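Local coordinates for protein pectate lyase/Amb allergen (Acidovorax citrulli, PDB 4HWV) that probably cleaves pectate by calcium-dependent beta-elimination, as a secreted polysaccharide lyase of family 1, at residues Asp146-Ala151 / Phe209-Pro214; Ser168-Gly173 / Val196-Thr201; Gln338-Tyr343 / Gly368-Gln373; Leu348-Tyr353 / Tyr462-Thr467. All coordinates share one frame; numbering follows the deposited sequence.

Overall arrangement
Three contacts sit on the right-handed parallel beta-helix, and one lies among the helices and loops beside it. Interactions 2 and 3 each join neighbouring coils, largely by backbone hydrogen bonds between parallel strands, and both are buried; their centres are about 27 Å apart, on opposite sides of the chain's centre. Interaction 4 is partly buried and fastens a C-terminal loop to the outside of strand 345-356, through one asparagine amide, two tyrosines and a leucine. It meets interaction 3 where Tyr-353 OH lies 2.8 Å from Gln-338 O, a probable hydrogen bond. Interaction 1, buried but touching none of the others, is helix-to-loop packing carried by one arginine and one alanine.

Interaction 1 (Asp146-Ala151 / Phe209-Pro214); sequences DARACA and FPQWDP
Arg-148 and Ala-151, one turn apart on helix 143-159, meet Phe-209, Pro-210 and Gln-211 where the chain enters strand 211-213. This is a helix packed against a loop and a two-stranded antiparallel sheet (211-213 with 221-223), in the region beside the parallel beta-helix of the pectate lyase fold. The polar part rests on Arg-148. Its chi1 of -177°, with CG anti to the backbone N, sets Arg-148 CG beside Phe-209 CB at 3.9 Å, and the bend at chi3 turns NE back toward the start of the helix. NH1 then donates to Phe-209 O at 2.8 Å; the bond is bent (139° at the hydrogen) and the oxygen lies a little out of the guanidinium plane. At the other end of the group, Glu-145 OE2 forms a salt bridge with Arg-148 NH2 and also accepts a hydrogen bond from Gln-211 NE2, so a single carboxylate ties helix and strand together beside the guanidinium. Van der Waals contacts fill in around it. Gln-211 CB lies over the centre of one guanidinium face, 3.7 Å from CZ of Arg-148, while Arg-148 CD approaches Pro-210 O. Helix 100-105 packs on the Phe-209 ring as well, and the Cys-150 to Cys-108 disulfide ties helix 143-159 to helix 108-111. The apolar part is a CH-pi contact: Ala-151 CB stands 3.6 Å from the centroid of the Phe-209 ring, nearly on the ring normal, with CZ its nearest ring atom.

Interaction 2 (Ser168-Gly173 / Val196-Thr201); sequences SLLGIG and VIRNIT
Ser-168 to Leu-170 pair with Val-196 to Arg-198 as parallel strands whose axes come within 4.7 Å and run 7° apart. Leu-169 bonds to both sides of Ile-197: its N donates to Val-196 O (2.9 Å) and its O accepts from Arg-198 N (2.9 Å); Gly-171 N then donates to Arg-198 O at 2.8 Å. One face carries Leu-169 and Ile-197, side by side and both packed on Leu-183 of strand 182-185; Ile-200 reaches back from beyond the bend to put CD1 4.0 Å from Leu-169 CB. On the other face Leu-170 and Arg-198 lie side by side, with Leu-170 CD2 3.9 Å from CB, CG and CD of Arg-198. The guanidinium continues outward to Asp-240, by a salt bridge, and to Asp-19 O. Asn-199 closes the bend in a left-handed backbone conformation (phi 65°). Its CG is anti to the backbone N, and its ND2 donates to two carbonyls of the neighbouring coil: Gly-173 O, met on a lone pair at 3.0 Å, and Gly-171 O, approached from above the carbonyl plane. Gly-481 N supplies a bond to OD1. Next along the stack, Asn-242 bonds to Ile-197 O and Ile-200 N. Such coil-to-coil stacking, with asparagine amides bonded at the turns, is characteristic of the right-handed parallel beta-helix of pectate lyases.

Interaction 3 (Gln338-Tyr343 / Gly368-Gln373); sequences QARVRY and GMTLGQ
Arg-340 and Val-341 pair with Thr-370 and Leu-371 as neighbouring parallel rungs of the beta-helix, in a sheet that runs on to strands 302-306 and 399-401. The tight part is the backbone ladder. Thr-370 N donates to Ala-339 O, and Val-341 N to Thr-370 O at 2.9 Å. Just before the strands, where a cis peptide joins Gln-338 to Ala-339, Gln-338 N donates to Gly-368 O; beyond them Gly-372 N makes only a weak, bent bond to Val-341 O. Val-341 faces the interior of the beta-helix, on the side of the sheet away from Arg-340. The outer face is looser and wetter. Arg-340 CG touches Thr-370 CB at 3.8 Å, the two side chains crossing at a slant. The Arg-340 chain is extended from CG to NE, and its NH1 comes 4.1 Å from Gly-372 CA. The same NH1 stands 3.2 Å above the centre of the Arg-342 guanidinium, which is held by a salt bridge to Asp-310 and a bond to Gly-307 O. The side chain of Arg-340 is about 8 Å from that of the calcium ligand Asp-282, which places this face near the metal site. Water 2 links Arg-340 NH2 to Gln-373 N. At the end of the contact Tyr-343 N donates to Gln-373 O at 2.8 Å, and the same oxygen lies over one face of the Tyr-343 ring, toward its rim. Ring and amide side chains run side by side. Tyr-343 OH is hydrogen-bonded to Asp-310 O and Gln-373 OE1 to Ser-404 N, while water 3 donates to Tyr-343 OH (2.9 Å) and accepts from Gln-373 NE2 (3.0 Å).

Interaction 4 (Leu348-Tyr353 / Tyr462-Thr467); sequences LYNNYY and YTLEDT
Asn-350, with Tyr-349 beside it, holds the extended loop 462-467 to the outside of the beta-helix at a bend in strand 345-356. The contact thus joins a C-terminal loop to a turn of the coil, away from the calcium site. Asn-350, in a left-handed backbone conformation, grips the backbone of Glu-465 with both ends of its amide: OD1 accepts from Glu-465 N at 2.8 Å and ND2 donates to Glu-465 O at 2.9 Å. The next coil joins in, for Asn-350 ND2 also bonds to Asn-381 O and Glu-465 O to Asn-381 ND2. Tyr-349 supplies the apolar half. Its CG stands between the backbone N and the carbonyl carbon (chi1 69°), the crowded position, and the ring lies against the loop: Tyr-462 CD2 lies over the ring centre, 4.0 Å from CE2 of Tyr-349, with the two ring planes inclined at 37°, while Tyr-349 OH touches Tyr-462 CB at 3.6 Å. Leu-464 CD2 presses on Tyr-349 CB and CD2, 3.7 Å from each. Tyr-462 OH bonds to Glu-380. The Glu-465 carboxylate forms salt bridges with Arg-473 and Arg-477 of helix 470-477, and water 4 donates to both its OE2 and Asn-350 OD1, 2.7 Å from each.

Interaction 1 (Asp146-Ala151 / Phe209-Pro214)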
# COMPACT_ATOMS: atom_id res chain seq x y z
N ASP A 146 16.28 -24.18 9.38
CA ASP A 146 15.64 -24.55 10.65
C ASP A 146 15.33 -23.31 11.48
O ASP A 146 14.30 -23.24 12.17
CB ASP A 146 16.53 -25.54 11.41
CG ASP A 146 16.62 -26.89 10.73
OD1 ASP A 146 15.66 -27.26 10.03
OD2 ASP A 146 17.63 -27.58 10.91
N ALA A 147 16.21 -22.31 11.43
CA ALA A 147 15.95 -21.07 12.15
C ALA A 147 14.77 -20.30 11.53
O ALA A 147 13.87 -19.83 12.26
CB ALA A 147 17.19 -20.21 12.22
N ARG A 148 14.73 -20.22 10.20
CA ARG A 148 13.58 -19.62 9.53
C ARG A 148 12.31 -20.35 9.93
O ARG A 148 11.30 -19.72 10.27
CB ARG A 148 13.73 -19.67 8.01
CG ARG A 148 12.56 -18.99 7.29
CD ARG A 148 12.38 -19.51 5.86
NE ARG A 148 12.04 -20.93 5.87
CZ ARG A 148 10.83 -21.40 6.17
NH1 ARG A 148 9.81 -20.58 6.42
NH2 ARG A 148 10.64 -22.71 6.21
N ALA A 149 12.34 -21.69 9.90
CA ALA A 149 11.15 -22.47 10.23
C ALA A 149 10.67 -22.19 11.65
O ALA A 149 9.47 -22.15 11.90
CB ALA A 149 11.40 -23.96 10.00
N CYS A 150 11.60 -22.00 12.59
CA CYS A 150 11.24 -21.63 13.97
C CYS A 150 10.46 -20.33 14.00
O CYS A 150 9.45 -20.22 14.69
CB CYS A 150 12.50 -21.42 14.83
SG CYS A 150 13.32 -22.93 15.37
N ALA A 151 10.98 -19.32 13.30
CA ALA A 151 10.34 -18.01 13.32
C ALA A 151 8.98 -18.07 12.62
O ALA A 151 8.01 -17.51 13.10
CB ALA A 151 11.25 -16.97 12.68
N PHE A 209 8.44 -14.80 6.67
CA PHE A 209 9.47 -15.84 6.57
C PHE A 209 9.21 -16.78 5.40
O PHE A 209 9.08 -17.99 5.57
CB PHE A 209 9.58 -16.58 7.91
CG PHE A 209 9.99 -15.66 9.02
CD1 PHE A 209 11.33 -15.27 9.15
CD2 PHE A 209 9.05 -15.12 9.90
CE1 PHE A 209 11.71 -14.37 10.11
CE2 PHE A 209 9.44 -14.22 10.88
CZ PHE A 209 10.77 -13.84 10.98
N PRO A 210 9.13 -16.22 4.17
CA PRO A 210 8.95 -17.09 3.01
C PRO A 210 10.11 -18.07 2.87
O PRO A 210 11.24 -17.75 3.26
CB PRO A 210 8.93 -16.11 1.83
CG PRO A 210 9.73 -14.95 2.33
CD PRO A 210 9.39 -14.82 3.78
N GLN A 211 9.82 -19.24 2.32
CA GLN A 211 10.82 -20.27 2.15
C GLN A 211 11.25 -20.31 0.71
O GLN A 211 10.42 -20.25 -0.20
CB GLN A 211 10.22 -21.62 2.52
CG GLN A 211 11.20 -22.79 2.41
CD GLN A 211 10.47 -24.12 2.44
OE1 GLN A 211 9.61 -24.38 1.59
NE2 GLN A 211 10.80 -24.96 3.42
N TRP A 212 12.55 -20.44 0.49
CA TRP A 212 13.04 -20.71 -0.85
C TRP A 212 13.00 -22.22 -1.10
O TRP A 212 13.58 -22.99 -0.35
CB TRP A 212 14.47 -20.19 -1.04
CG TRP A 212 15.08 -20.56 -2.36
CD1 TRP A 212 16.11 -21.43 -2.56
CD2 TRP A 212 14.71 -20.06 -3.66
NE1 TRP A 212 16.40 -21.52 -3.91
CE2 TRP A 212 15.57 -20.68 -4.60
CE3 TRP A 212 13.74 -19.16 -4.12
CZ2 TRP A 212 15.47 -20.44 -5.98
CZ3 TRP A 212 13.65 -18.91 -5.49
CH2 TRP A 212 14.52 -19.56 -6.40
N ASP A 213 12.26 -22.65 -2.12
CA ASP A 213 12.25 -24.06 -2.47
C ASP A 213 12.96 -24.20 -3.80
O ASP A 213 12.38 -23.91 -4.84
CB ASP A 213 10.82 -24.60 -2.60
CG ASP A 213 10.79 -26.09 -2.96
OD1 ASP A 213 11.84 -26.70 -3.27
OD2 ASP A 213 9.68 -26.66 -2.94
N PRO A 214 14.23 -24.66 -3.78
CA PRO A 214 15.02 -24.79 -5.02
C PRO A 214 14.37 -25.69 -6.07
O PRO A 214 14.68 -25.55 -7.24
CB PRO A 214 16.34 -25.42 -4.54
CG PRO A 214 16.42 -25.10 -3.07
CD PRO A 214 14.99 -25.06 -2.57

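Interaction 2 (Ser168-Gly173 / Val196-Thr201)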
# COMPACT_ATOMS: atom_id res chain seq x y z
N SER A 168 -20.92 -16.44 12.58
CA SER A 168 -20.99 -15.29 11.68
C SER A 168 -19.97 -14.24 12.09
O SER A 168 -19.91 -13.86 13.26
CB SER A 168 -22.38 -14.67 11.70
OG SER A 168 -23.31 -15.57 11.13
N LEU A 169 -19.18 -13.78 11.11
CA LEU A 169 -18.29 -12.64 11.28
C LEU A 169 -18.87 -11.54 10.41
O LEU A 169 -18.92 -11.69 9.17
CB LEU A 169 -16.87 -12.96 10.83
CG LEU A 169 -16.18 -14.08 11.60
CD1 LEU A 169 -14.86 -14.47 10.94
CD2 LEU A 169 -15.91 -13.68 13.02
N LEU A 170 -19.31 -10.45 11.04
CA LEU A 170 -20.08 -9.42 10.33
C LEU A 170 -19.44 -8.07 10.60
O LEU A 170 -19.42 -7.60 11.73
CB LEU A 170 -21.55 -9.42 10.80
CG LEU A 170 -22.31 -10.75 10.61
CD1 LEU A 170 -23.70 -10.65 11.22
CD2 LEU A 170 -22.42 -11.20 9.14
N GLY A 171 -18.88 -7.46 9.57
CA GLY A 171 -18.31 -6.13 9.76
C GLY A 171 -19.35 -5.09 10.11
O GLY A 171 -20.47 -5.13 9.59
N ILE A 172 -18.98 -4.14 10.97
CA ILE A 172 -19.84 -2.99 11.25
C ILE A 172 -19.52 -1.83 10.30
O ILE A 172 -18.36 -1.41 10.18
CB ILE A 172 -19.65 -2.49 12.70
CG1 ILE A 172 -20.12 -3.57 13.68
CG2 ILE A 172 -20.36 -1.16 12.92
CD1 ILE A 172 -19.71 -3.32 15.12
N GLY A 173 -20.54 -1.28 9.64
CA GLY A 173 -20.33 -0.02 8.95
C GLY A 173 -19.50 -0.16 7.68
O GLY A 173 -19.57 -1.16 6.97
N VAL A 196 -20.62 -17.86 8.10
CA VAL A 196 -20.98 -16.72 7.26
C VAL A 196 -20.00 -15.58 7.57
O VAL A 196 -19.74 -15.28 8.75
CB VAL A 196 -22.42 -16.26 7.55
CG1 VAL A 196 -22.69 -14.89 6.90
CG2 VAL A 196 -23.42 -17.33 7.09
N ILE A 197 -19.46 -14.96 6.52
CA ILE A 197 -18.50 -13.87 6.68
C ILE A 197 -18.94 -12.74 5.75
O ILE A 197 -19.01 -12.96 4.54
CB ILE A 197 -17.04 -14.33 6.34
CG1 ILE A 197 -16.61 -15.48 7.27
CG2 ILE A 197 -16.07 -13.17 6.40
CD1 ILE A 197 -15.31 -16.14 6.90
N ARG A 198 -19.26 -11.57 6.30
CA ARG A 198 -19.78 -10.46 5.49
C ARG A 198 -19.27 -9.10 5.94
O ARG A 198 -19.01 -8.88 7.11
CB ARG A 198 -21.32 -10.38 5.54
CG ARG A 198 -22.01 -11.70 5.31
CD ARG A 198 -23.51 -11.52 5.39
NE ARG A 198 -24.07 -10.92 4.18
CZ ARG A 198 -25.34 -10.55 4.07
NH1 ARG A 198 -26.15 -10.60 5.12
NH2 ARG A 198 -25.79 -10.11 2.90
N ASN A 199 -19.15 -8.19 4.97
CA ASN A 199 -18.95 -6.77 5.23
C ASN A 199 -17.63 -6.43 5.90
O ASN A 199 -17.55 -5.43 6.62
CB ASN A 199 -20.12 -6.18 6.02
CG ASN A 199 -20.19 -4.67 5.88
OD1 ASN A 199 -19.94 -4.15 4.79
ND2 ASN A 199 -20.53 -3.96 6.96
N ILE A 200 -16.58 -7.20 5.61
CA ILE A 200 -15.25 -6.96 6.19
C ILE A 200 -14.27 -6.70 5.05
O ILE A 200 -14.36 -7.31 3.97
CB ILE A 200 -14.79 -8.19 7.01
CG1 ILE A 200 -15.73 -8.37 8.20
CG2 ILE A 200 -13.33 -8.06 7.48
CD1 ILE A 200 -15.73 -9.77 8.78
N THR A 201 -13.36 -5.77 5.28
CA THR A 201 -12.22 -5.58 4.37
C THR A 201 -11.01 -6.33 4.94
O THR A 201 -10.53 -5.99 6.02
CB THR A 201 -11.92 -4.09 4.19
OG1 THR A 201 -13.02 -3.51 3.49
CG2 THR A 201 -10.66 -3.86 3.35
O HOH W 1 -17.12 -2.62 6.54

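Interaction 3 (Gln338-Tyr343 / Gly368-Gln373)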
# COMPACT_ATOMS: atom_id res chain seq x y z
N GLN A 338 -7.91 -17.49 -10.97
CA GLN A 338 -9.17 -16.79 -10.79
C GLN A 338 -10.32 -17.48 -11.54
O GLN A 338 -10.93 -16.89 -12.43
CB GLN A 338 -9.03 -15.28 -11.09
CG GLN A 338 -8.42 -14.89 -12.45
CD GLN A 338 -7.93 -13.45 -12.49
OE1 GLN A 338 -8.62 -12.51 -12.05
NE2 GLN A 338 -6.74 -13.25 -13.04
N ALA A 339 -10.67 -18.72 -11.17
CA ALA A 339 -10.08 -19.55 -10.12
C ALA A 339 -9.31 -20.71 -10.76
O ALA A 339 -9.58 -21.07 -11.92
CB ALA A 339 -11.19 -20.11 -9.20
N ARG A 340 -8.40 -21.32 -10.01
CA ARG A 340 -7.71 -22.53 -10.48
C ARG A 340 -8.40 -23.74 -9.85
O ARG A 340 -8.38 -23.91 -8.63
CB ARG A 340 -6.23 -22.52 -10.09
CG ARG A 340 -5.43 -23.61 -10.79
CD ARG A 340 -4.12 -23.97 -10.05
NE ARG A 340 -3.25 -24.76 -10.93
CZ ARG A 340 -3.45 -26.04 -11.22
NH1 ARG A 340 -4.47 -26.71 -10.69
NH2 ARG A 340 -2.62 -26.67 -12.07
N VAL A 341 -9.03 -24.58 -10.68
CA VAL A 341 -9.93 -25.62 -10.17
C VAL A 341 -9.47 -27.05 -10.42
O VAL A 341 -9.42 -27.51 -11.58
CB VAL A 341 -11.33 -25.44 -10.75
CG1 VAL A 341 -12.25 -26.52 -10.20
CG2 VAL A 341 -11.85 -24.03 -10.44
N ARG A 342 -9.14 -27.75 -9.34
CA ARG A 342 -8.97 -29.22 -9.37
C ARG A 342 -10.13 -29.87 -8.64
O ARG A 342 -10.63 -29.30 -7.67
CB ARG A 342 -7.70 -29.68 -8.64
CG ARG A 342 -6.39 -29.19 -9.22
CD ARG A 342 -5.27 -29.68 -8.32
NE ARG A 342 -3.92 -29.46 -8.86
CZ ARG A 342 -3.07 -28.54 -8.44
NH1 ARG A 342 -3.38 -27.72 -7.45
NH2 ARG A 342 -1.86 -28.47 -8.99
N TYR A 343 -10.56 -31.04 -9.12
CA TYR A 343 -11.46 -31.97 -8.41
C TYR A 343 -12.88 -31.50 -8.14
O TYR A 343 -13.78 -32.32 -8.16
CB TYR A 343 -10.80 -32.56 -7.14
CG TYR A 343 -9.72 -33.54 -7.55
CD1 TYR A 343 -10.04 -34.78 -8.11
CD2 TYR A 343 -8.37 -33.19 -7.47
CE1 TYR A 343 -9.06 -35.65 -8.55
CE2 TYR A 343 -7.38 -34.05 -7.91
CZ TYR A 343 -7.73 -35.28 -8.46
OH TYR A 343 -6.77 -36.15 -8.91
N GLY A 368 -6.71 -16.54 -16.26
CA GLY A 368 -8.02 -16.36 -15.67
C GLY A 368 -8.47 -17.62 -14.95
O GLY A 368 -7.99 -17.93 -13.85
N MET A 369 -9.39 -18.34 -15.58
CA MET A 369 -9.90 -19.61 -15.07
C MET A 369 -9.00 -20.73 -15.56
O MET A 369 -8.64 -20.77 -16.74
CB MET A 369 -11.29 -19.88 -15.63
CG MET A 369 -12.29 -18.82 -15.36
SD MET A 369 -13.83 -19.30 -16.15
CE MET A 369 -14.61 -17.68 -16.11
N THR A 370 -8.65 -21.65 -14.68
CA THR A 370 -7.88 -22.83 -15.09
C THR A 370 -8.66 -24.09 -14.77
O THR A 370 -9.02 -24.33 -13.61
CB THR A 370 -6.52 -22.89 -14.39
OG1 THR A 370 -5.75 -21.74 -14.76
CG2 THR A 370 -5.77 -24.16 -14.76
N LEU A 371 -8.94 -24.87 -15.80
CA LEU A 371 -9.44 -26.24 -15.61
C LEU A 371 -8.25 -27.11 -15.21
O LEU A 371 -7.46 -27.52 -16.06
CB LEU A 371 -10.08 -26.78 -16.89
CG LEU A 371 -10.50 -28.25 -16.85
CD1 LEU A 371 -11.50 -28.52 -15.75
CD2 LEU A 371 -11.07 -28.68 -18.21
N GLY A 372 -8.11 -27.36 -13.92
CA GLY A 372 -7.11 -28.27 -13.42
C GLY A 372 -7.64 -29.69 -13.30
O GLY A 372 -8.73 -30.03 -13.76
N GLN A 373 -6.83 -30.51 -12.64
CA GLN A 373 -7.05 -31.95 -12.65
C GLN A 373 -8.41 -32.34 -12.11
O GLN A 373 -8.69 -32.09 -10.94
CB GLN A 373 -5.98 -32.63 -11.81
CG GLN A 373 -5.97 -34.15 -11.99
CD GLN A 373 -5.64 -34.56 -13.39
OE1 GLN A 373 -4.80 -33.95 -14.05
NE2 GLN A 373 -6.30 -35.62 -13.87
O HOH W 2 -4.05 -29.34 -12.34
O HOH W 3 -7.62 -37.09 -11.56

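Interaction 4 (Leu348-Tyr353 / Tyr462-Thr467)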
# COMPACT_ATOMS: atom_id res chain seq x y z
N LEU A 348 -18.89 -20.41 -11.86
CA LEU A 348 -18.55 -18.97 -11.82
C LEU A 348 -19.53 -18.27 -12.73
O LEU A 348 -19.56 -18.52 -13.93
CB LEU A 348 -17.12 -18.71 -12.34
CG LEU A 348 -16.02 -19.45 -11.58
CD1 LEU A 348 -15.58 -20.70 -12.34
CD2 LEU A 348 -14.83 -18.52 -11.27
N TYR A 349 -20.38 -17.42 -12.15
CA TYR A 349 -21.33 -16.68 -12.96
C TYR A 349 -21.42 -15.21 -12.59
O TYR A 349 -21.29 -14.85 -11.43
CB TYR A 349 -22.72 -17.34 -12.98
CG TYR A 349 -23.55 -17.31 -11.71
CD1 TYR A 349 -23.41 -18.29 -10.72
CD2 TYR A 349 -24.55 -16.35 -11.52
CE1 TYR A 349 -24.22 -18.30 -9.59
CE2 TYR A 349 -25.35 -16.34 -10.38
CZ TYR A 349 -25.18 -17.31 -9.43
OH TYR A 349 -25.98 -17.31 -8.30
N ASN A 350 -21.60 -14.36 -13.60
CA ASN A 350 -21.82 -12.94 -13.35
C ASN A 350 -20.72 -12.32 -12.49
O ASN A 350 -21.00 -11.58 -11.54
CB ASN A 350 -23.19 -12.68 -12.69
CG ASN A 350 -24.37 -12.93 -13.62
OD1 ASN A 350 -25.45 -13.22 -13.13
ND2 ASN A 350 -24.20 -12.75 -14.94
N ASN A 351 -19.47 -12.64 -12.81
CA ASN A 351 -18.34 -11.93 -12.22
C ASN A 351 -17.77 -10.95 -13.23
O ASN A 351 -17.94 -11.13 -14.44
CB ASN A 351 -17.26 -12.92 -11.78
CG ASN A 351 -17.79 -13.94 -10.81
OD1 ASN A 351 -18.04 -13.63 -9.64
ND2 ASN A 351 -18.00 -15.16 -11.30
N TYR A 352 -17.12 -9.90 -12.73
CA TYR A 352 -16.45 -8.92 -13.57
C TYR A 352 -14.96 -9.00 -13.30
O TYR A 352 -14.50 -8.68 -12.19
CB TYR A 352 -16.95 -7.51 -13.24
CG TYR A 352 -16.24 -6.39 -13.96
CD1 TYR A 352 -15.76 -6.55 -15.26
CD2 TYR A 352 -16.09 -5.15 -13.36
CE1 TYR A 352 -15.12 -5.51 -15.92
CE2 TYR A 352 -15.45 -4.11 -14.01
CZ TYR A 352 -14.97 -4.30 -15.29
OH TYR A 352 -14.36 -3.26 -15.96
N TYR A 353 -14.21 -9.44 -14.31
CA TYR A 353 -12.75 -9.47 -14.27
C TYR A 353 -12.23 -8.20 -14.92
O TYR A 353 -12.66 -7.85 -16.02
CB TYR A 353 -12.24 -10.64 -15.09
CG TYR A 353 -12.59 -12.02 -14.59
CD1 TYR A 353 -13.85 -12.60 -14.84
CD2 TYR A 353 -11.65 -12.78 -13.91
CE1 TYR A 353 -14.13 -13.90 -14.40
CE2 TYR A 353 -11.92 -14.06 -13.47
CZ TYR A 353 -13.15 -14.62 -13.73
OH TYR A 353 -13.42 -15.90 -13.30
N TYR A 462 -30.93 -20.22 -9.76
CA TYR A 462 -30.27 -18.92 -9.91
C TYR A 462 -30.69 -18.29 -11.22
O TYR A 462 -31.04 -18.98 -12.17
CB TYR A 462 -28.73 -19.08 -9.86
CG TYR A 462 -28.15 -19.88 -11.00
CD1 TYR A 462 -28.18 -21.28 -10.99
CD2 TYR A 462 -27.58 -19.24 -12.11
CE1 TYR A 462 -27.66 -22.01 -12.04
CE2 TYR A 462 -27.06 -19.98 -13.16
CZ TYR A 462 -27.11 -21.37 -13.11
OH TYR A 462 -26.60 -22.15 -14.12
N THR A 463 -30.64 -16.96 -11.25
CA THR A 463 -30.95 -16.18 -12.44
C THR A 463 -29.69 -15.45 -12.91
O THR A 463 -29.03 -14.77 -12.12
CB THR A 463 -32.06 -15.16 -12.11
OG1 THR A 463 -33.27 -15.89 -11.86
CG2 THR A 463 -32.26 -14.17 -13.26
N LEU A 464 -29.34 -15.63 -14.17
CA LEU A 464 -28.19 -14.95 -14.74
C LEU A 464 -28.54 -13.52 -15.11
O LEU A 464 -29.45 -13.32 -15.92
CB LEU A 464 -27.69 -15.66 -16.00
CG LEU A 464 -27.11 -17.05 -15.77
CD1 LEU A 464 -26.80 -17.72 -17.11
CD2 LEU A 464 -25.86 -16.97 -14.92
N GLU A 465 -27.80 -12.55 -14.58
CA GLU A 465 -27.85 -11.19 -15.08
C GLU A 465 -27.22 -11.15 -16.45
O GLU A 465 -26.31 -11.92 -16.77
CB GLU A 465 -27.06 -10.25 -14.18
CG GLU A 465 -27.75 -10.04 -12.85
CD GLU A 465 -26.95 -9.14 -11.93
OE1 GLU A 465 -27.06 -7.90 -12.03
OE2 GLU A 465 -26.20 -9.68 -11.08
N ASP A 466 -27.70 -10.28 -17.32
CA ASP A 466 -27.05 -10.07 -18.62
C ASP A 466 -25.73 -9.34 -18.41
O ASP A 466 -25.57 -8.62 -17.41
CB ASP A 466 -27.87 -9.27 -19.61
CG ASP A 466 -27.21 -9.25 -21.00
OD1 ASP A 466 -26.90 -10.34 -21.50
OD2 ASP A 466 -26.94 -8.15 -21.53
N THR A 467 -24.85 -9.44 -19.39
CA THR A 467 -23.53 -8.85 -19.29
C THR A 467 -23.47 -7.36 -19.68
O THR A 467 -22.49 -6.67 -19.38
CB THR A 467 -22.57 -9.66 -20.16
OG1 THR A 467 -23.16 -9.84 -21.45
CG2 THR A 467 -22.29 -11.04 -19.53
O HOH W 4 -26.08 -12.33 -10.62